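Long-range contacts in signal recognition particle receptor subunit beta (Mus musculus, PDB 2FH5), which binds GTP as a subunit of the signal recognition particle receptor, which helps target nascent secretory proteins to the endoplasmic reticulum membrane: residues Glu94-Ala99 / Glu141-Thr146; Pro116-Ala121 / Leu182-Leu187. All coordinates share one frame; numbering follows the deposited sequence.

Contact 1. Residues Glu94-Ala99 / Glu141-Thr146; sequences EVKDVA and EKELNT
Lys96 and Glu143 meet across two neighbouring helices of the P-loop GTPase fold, 91-110 and 133-150, whose axes here pass 9.7 Å apart at -64°. The polar part is one salt bridge, long at 3.5 Å from Lys96 NZ to Glu143 OE1. The two side chains cross at about a right angle, and the bend of Lys96 at its last torsion (chi4 49°) sets NZ beside the carboxylate. Lys96 CE touches Glu143 OE2, so the aliphatic end of the lysine also rests on the acid.

The apolar part lies deeper. Ala99 CB abuts Glu143 CG at 3.3 Å; this CG stands anti to the backbone N (chi1 -166°), and the chain then bends at chi2. Replacing Glu143 with an alanine would probably leave the Lys96 ammonium without this carboxylate and open a gap over Ala99 CB, where CG now sits. Ala99 also packs on Leu140 and Leu147 of helix 133-150, while Leu144 reaches back to Tyr103 and Leu106 of helix 91-110. Backbones come nearest at Ala99 and Leu144, with CA atoms 6.1 Å apart, and there Leu144 CD2 lies 3.5 Å from Ala99 O.

Contact 2. Residues Pro116-Ala121 / Leu182-Leu187; sequences PSLLIA and LKVEFL
Ile120 lies over one face of the Phe186 ring in a CH-pi contact, its CB 3.6 Å from the ring centroid and set toward the rim on the CD2-CE2 side. Ile120 CG2 lies 3.4 Å from Phe186 CE2, and Ile120 CG1, anti to the carbonyl carbon (chi1 -51°), meets Phe186 CZ, so CB and both of its branches bear on the ring. On this same face of the sheet, Leu118 CD2 reaches Val184 CG2 at 4.0 Å. A parallel beta ladder sets Leu118 beside Val184 and Ile120 beside Phe186; on the other face Leu119 reaches diagonally past its register partner Glu185 to cross Leu187 at about a right angle.

Leu118 N bonds to Lys183 O and Glu185 N to Leu118 O; then Glu185 O points nearly along its C=O axis at Ile120 N, 2.7 Å away (N-H...O 158°), and Leu187 N bonds to Ile120 O. Farther out, Phe177 meets the Phe186 ring edge-to-face, and Lys212 salt-bridges Glu185 OE2. Inner strand 117-123 leads past Ala121 into GTP-binding Asn123. Its other edge bonds to 79-87, and 184-188 is outermost on this side within this chain; helix 91-110 packs against Leu118 and Ile120, helix 204-213 against Leu119.

In the fold
From the N terminus the chain lays down strand 9-13, the P-loop and helix 20-29, then strands 42-47 and 55-60, before strand 79-87 leads into helix 91-110, where contact 1 begins. Strand 117-123 opens contact 2. In helix 133-150, segment 141-146 closes contact 1 on 94-99 across 41 residues. Only after a further, partly unmodelled loop does 182-187 close contact 2, across 60 residues. The closures cross, since their segments alternate. Contact 1 joins two helices, whereas contact 2 adds the last strand to the sheet. The contacts do not touch: their centres are about 16 Å apart and their nearest atoms about 6 Å. Helix 91-110 links them, packing farther along on the sheet.

Contact 1. Residues Glu94-Ala99 / Glu141-Thr146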
# COMPACT_ATOMS: atom_id res chain seq x y z
N GLU B 94 14.12 11.56 -2.59
CA GLU B 94 14.09 10.49 -1.60
C GLU B 94 15.29 9.56 -1.52
O GLU B 94 15.33 8.69 -0.65
CB GLU B 94 12.82 9.66 -1.82
CG GLU B 94 11.52 10.44 -1.60
CD GLU B 94 10.31 9.70 -2.13
OE1 GLU B 94 10.48 8.57 -2.65
OE2 GLU B 94 9.20 10.25 -2.05
N VAL B 95 16.27 9.75 -2.41
CA VAL B 95 17.46 8.88 -2.48
C VAL B 95 18.02 8.37 -1.17
O VAL B 95 18.26 7.17 -1.02
CB VAL B 95 18.68 9.53 -3.17
CG1 VAL B 95 19.51 8.44 -3.80
CG2 VAL B 95 18.25 10.57 -4.19
N LYS B 96 18.27 9.28 -0.25
CA LYS B 96 18.84 8.90 1.03
C LYS B 96 17.93 8.00 1.85
O LYS B 96 18.42 7.04 2.45
CB LYS B 96 19.24 10.16 1.81
CG LYS B 96 20.35 10.91 1.09
CD LYS B 96 21.11 11.89 1.97
CE LYS B 96 22.54 12.12 1.45
NZ LYS B 96 22.60 12.43 -0.03
N ASP B 97 16.62 8.27 1.85
CA ASP B 97 15.70 7.43 2.61
C ASP B 97 15.63 6.04 1.98
O ASP B 97 15.56 5.03 2.69
CB ASP B 97 14.30 8.05 2.66
CG ASP B 97 14.23 9.25 3.60
OD1 ASP B 97 14.70 9.14 4.75
OD2 ASP B 97 13.69 10.31 3.19
N VAL B 98 15.65 5.99 0.65
CA VAL B 98 15.62 4.74 -0.08
C VAL B 98 16.87 3.92 0.24
O VAL B 98 16.76 2.78 0.69
CB VAL B 98 15.59 4.97 -1.61
CG1 VAL B 98 15.73 3.65 -2.34
CG2 VAL B 98 14.30 5.68 -2.01
N ALA B 99 18.05 4.50 -0.00
CA ALA B 99 19.33 3.81 0.26
C ALA B 99 19.43 3.27 1.69
O ALA B 99 19.87 2.14 1.91
CB ALA B 99 20.52 4.76 -0.02
N GLU B 141 24.21 2.87 -5.68
CA GLU B 141 25.54 2.31 -5.39
C GLU B 141 26.40 3.40 -4.75
O GLU B 141 27.01 3.19 -3.70
CB GLU B 141 26.20 1.78 -6.66
CG GLU B 141 25.42 0.62 -7.26
CD GLU B 141 26.10 -0.06 -8.43
OE1 GLU B 141 26.73 0.63 -9.26
OE2 GLU B 141 25.99 -1.30 -8.54
N LYS B 142 26.40 4.57 -5.37
CA LYS B 142 27.17 5.69 -4.84
C LYS B 142 26.75 5.99 -3.40
O LYS B 142 27.59 6.26 -2.54
CB LYS B 142 26.97 6.90 -5.75
CG LYS B 142 27.41 8.24 -5.15
CD LYS B 142 27.16 9.41 -6.11
CE LYS B 142 27.56 10.75 -5.47
NZ LYS B 142 27.33 11.92 -6.37
N GLU B 143 25.46 5.91 -3.12
CA GLU B 143 24.93 6.19 -1.79
C GLU B 143 25.19 5.08 -0.76
O GLU B 143 25.48 5.36 0.40
CB GLU B 143 23.44 6.46 -1.90
CG GLU B 143 22.82 7.07 -0.67
CD GLU B 143 23.24 8.52 -0.50
OE1 GLU B 143 23.15 9.29 -1.50
OE2 GLU B 143 23.63 8.88 0.63
N LEU B 144 25.07 3.82 -1.15
CA LEU B 144 25.33 2.75 -0.20
C LEU B 144 26.84 2.77 0.10
O LEU B 144 27.29 2.40 1.18
CB LEU B 144 24.92 1.41 -0.82
CG LEU B 144 23.41 1.26 -1.07
CD1 LEU B 144 23.15 0.10 -2.00
CD2 LEU B 144 22.71 1.05 0.24
N ASN B 145 27.61 3.24 -0.88
CA ASN B 145 29.04 3.32 -0.71
C ASN B 145 29.42 4.24 0.41
O ASN B 145 30.41 4.01 1.09
CB ASN B 145 29.73 3.80 -1.99
CG ASN B 145 31.23 3.80 -1.84
OD1 ASN B 145 31.84 2.76 -1.55
ND2 ASN B 145 31.83 4.96 -2.02
N THR B 146 28.66 5.31 0.62
CA THR B 146 28.97 6.21 1.73
C THR B 146 28.38 5.68 3.01
O THR B 146 28.99 5.78 4.07
CB THR B 146 28.43 7.64 1.51
OG1 THR B 146 29.08 8.22 0.38
CG2 THR B 146 28.70 8.50 2.72

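Contact 2. Residues Pro116-Ala121 / Leu182-Leu187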
# COMPACT_ATOMS: atom_id res chain seq x y z
N PRO B 116 17.38 -14.82 -0.06
CA PRO B 116 16.33 -14.69 -1.07
C PRO B 116 16.87 -13.92 -2.26
O PRO B 116 17.80 -13.13 -2.12
CB PRO B 116 15.25 -13.91 -0.32
CG PRO B 116 16.05 -13.02 0.53
CD PRO B 116 17.08 -13.97 1.10
N SER B 117 16.29 -14.16 -3.42
CA SER B 117 16.65 -13.46 -4.62
C SER B 117 16.07 -12.03 -4.40
O SER B 117 15.01 -11.88 -3.78
CB SER B 117 16.00 -14.18 -5.80
OG SER B 117 16.23 -13.52 -7.03
N LEU B 118 16.74 -10.99 -4.88
CA LEU B 118 16.28 -9.62 -4.67
C LEU B 118 16.09 -8.75 -5.91
O LEU B 118 16.97 -8.65 -6.75
CB LEU B 118 17.24 -8.92 -3.71
CG LEU B 118 17.25 -7.39 -3.62
CD1 LEU B 118 15.93 -6.85 -3.07
CD2 LEU B 118 18.39 -6.99 -2.70
N LEU B 119 14.93 -8.11 -6.05
CA LEU B 119 14.70 -7.25 -7.20
C LEU B 119 14.46 -5.82 -6.76
O LEU B 119 13.84 -5.56 -5.72
CB LEU B 119 13.49 -7.73 -8.02
CG LEU B 119 13.06 -6.85 -9.21
CD1 LEU B 119 14.04 -7.02 -10.36
CD2 LEU B 119 11.66 -7.24 -9.65
N ILE B 120 14.95 -4.88 -7.55
CA ILE B 120 14.75 -3.48 -7.27
C ILE B 120 13.82 -3.04 -8.40
O ILE B 120 14.28 -2.86 -9.53
CB ILE B 120 16.06 -2.66 -7.36
CG1 ILE B 120 17.16 -3.31 -6.52
CG2 ILE B 120 15.77 -1.20 -6.93
CD1 ILE B 120 16.88 -3.30 -5.06
N ALA B 121 12.53 -2.88 -8.10
CA ALA B 121 11.55 -2.48 -9.10
C ALA B 121 11.38 -0.98 -9.11
O ALA B 121 10.79 -0.40 -8.19
CB ALA B 121 10.23 -3.14 -8.85
N LEU B 182 24.47 -12.17 -3.42
CA LEU B 182 23.01 -12.23 -3.62
C LEU B 182 22.64 -11.97 -5.07
O LEU B 182 23.30 -11.19 -5.75
CB LEU B 182 22.30 -11.13 -2.84
CG LEU B 182 22.24 -10.95 -1.33
CD1 LEU B 182 21.98 -9.48 -1.04
CD2 LEU B 182 21.15 -11.81 -0.75
N LYS B 183 21.57 -12.60 -5.54
CA LYS B 183 21.08 -12.35 -6.90
C LYS B 183 20.33 -11.00 -6.74
O LYS B 183 19.42 -10.88 -5.92
CB LYS B 183 20.09 -13.43 -7.33
CG LYS B 183 20.69 -14.83 -7.46
CD LYS B 183 21.60 -14.93 -8.68
CE LYS B 183 22.05 -16.37 -8.92
NZ LYS B 183 22.89 -16.47 -10.14
N VAL B 184 20.74 -9.99 -7.49
CA VAL B 184 20.11 -8.68 -7.38
C VAL B 184 19.84 -8.16 -8.78
O VAL B 184 20.76 -8.04 -9.56
CB VAL B 184 21.03 -7.66 -6.64
CG1 VAL B 184 20.37 -6.30 -6.60
CG2 VAL B 184 21.31 -8.13 -5.23
N GLU B 185 18.59 -7.86 -9.09
CA GLU B 185 18.26 -7.32 -10.40
C GLU B 185 17.48 -6.03 -10.30
O GLU B 185 16.83 -5.75 -9.29
CB GLU B 185 17.42 -8.29 -11.20
CG GLU B 185 18.15 -9.48 -11.71
CD GLU B 185 17.21 -10.45 -12.38
OE1 GLU B 185 16.49 -10.03 -13.33
OE2 GLU B 185 17.20 -11.62 -11.94
N PHE B 186 17.54 -5.26 -11.38
CA PHE B 186 16.82 -4.02 -11.49
C PHE B 186 15.92 -4.12 -12.70
O PHE B 186 16.31 -4.69 -13.71
CB PHE B 186 17.76 -2.85 -11.71
CG PHE B 186 18.38 -2.32 -10.45
CD1 PHE B 186 19.43 -3.00 -9.84
CD2 PHE B 186 17.95 -1.10 -9.91
CE1 PHE B 186 20.07 -2.47 -8.71
CE2 PHE B 186 18.58 -0.57 -8.79
CZ PHE B 186 19.65 -1.25 -8.18
N LEU B 187 14.71 -3.59 -12.60
CA LEU B 187 13.83 -3.56 -13.75
C LEU B 187 12.93 -2.34 -13.60
O LEU B 187 12.91 -1.70 -12.55
CB LEU B 187 13.04 -4.86 -13.91
CG LEU B 187 11.93 -5.40 -13.00
CD1 LEU B 187 10.69 -4.50 -13.05
CD2 LEU B 187 11.58 -6.79 -13.48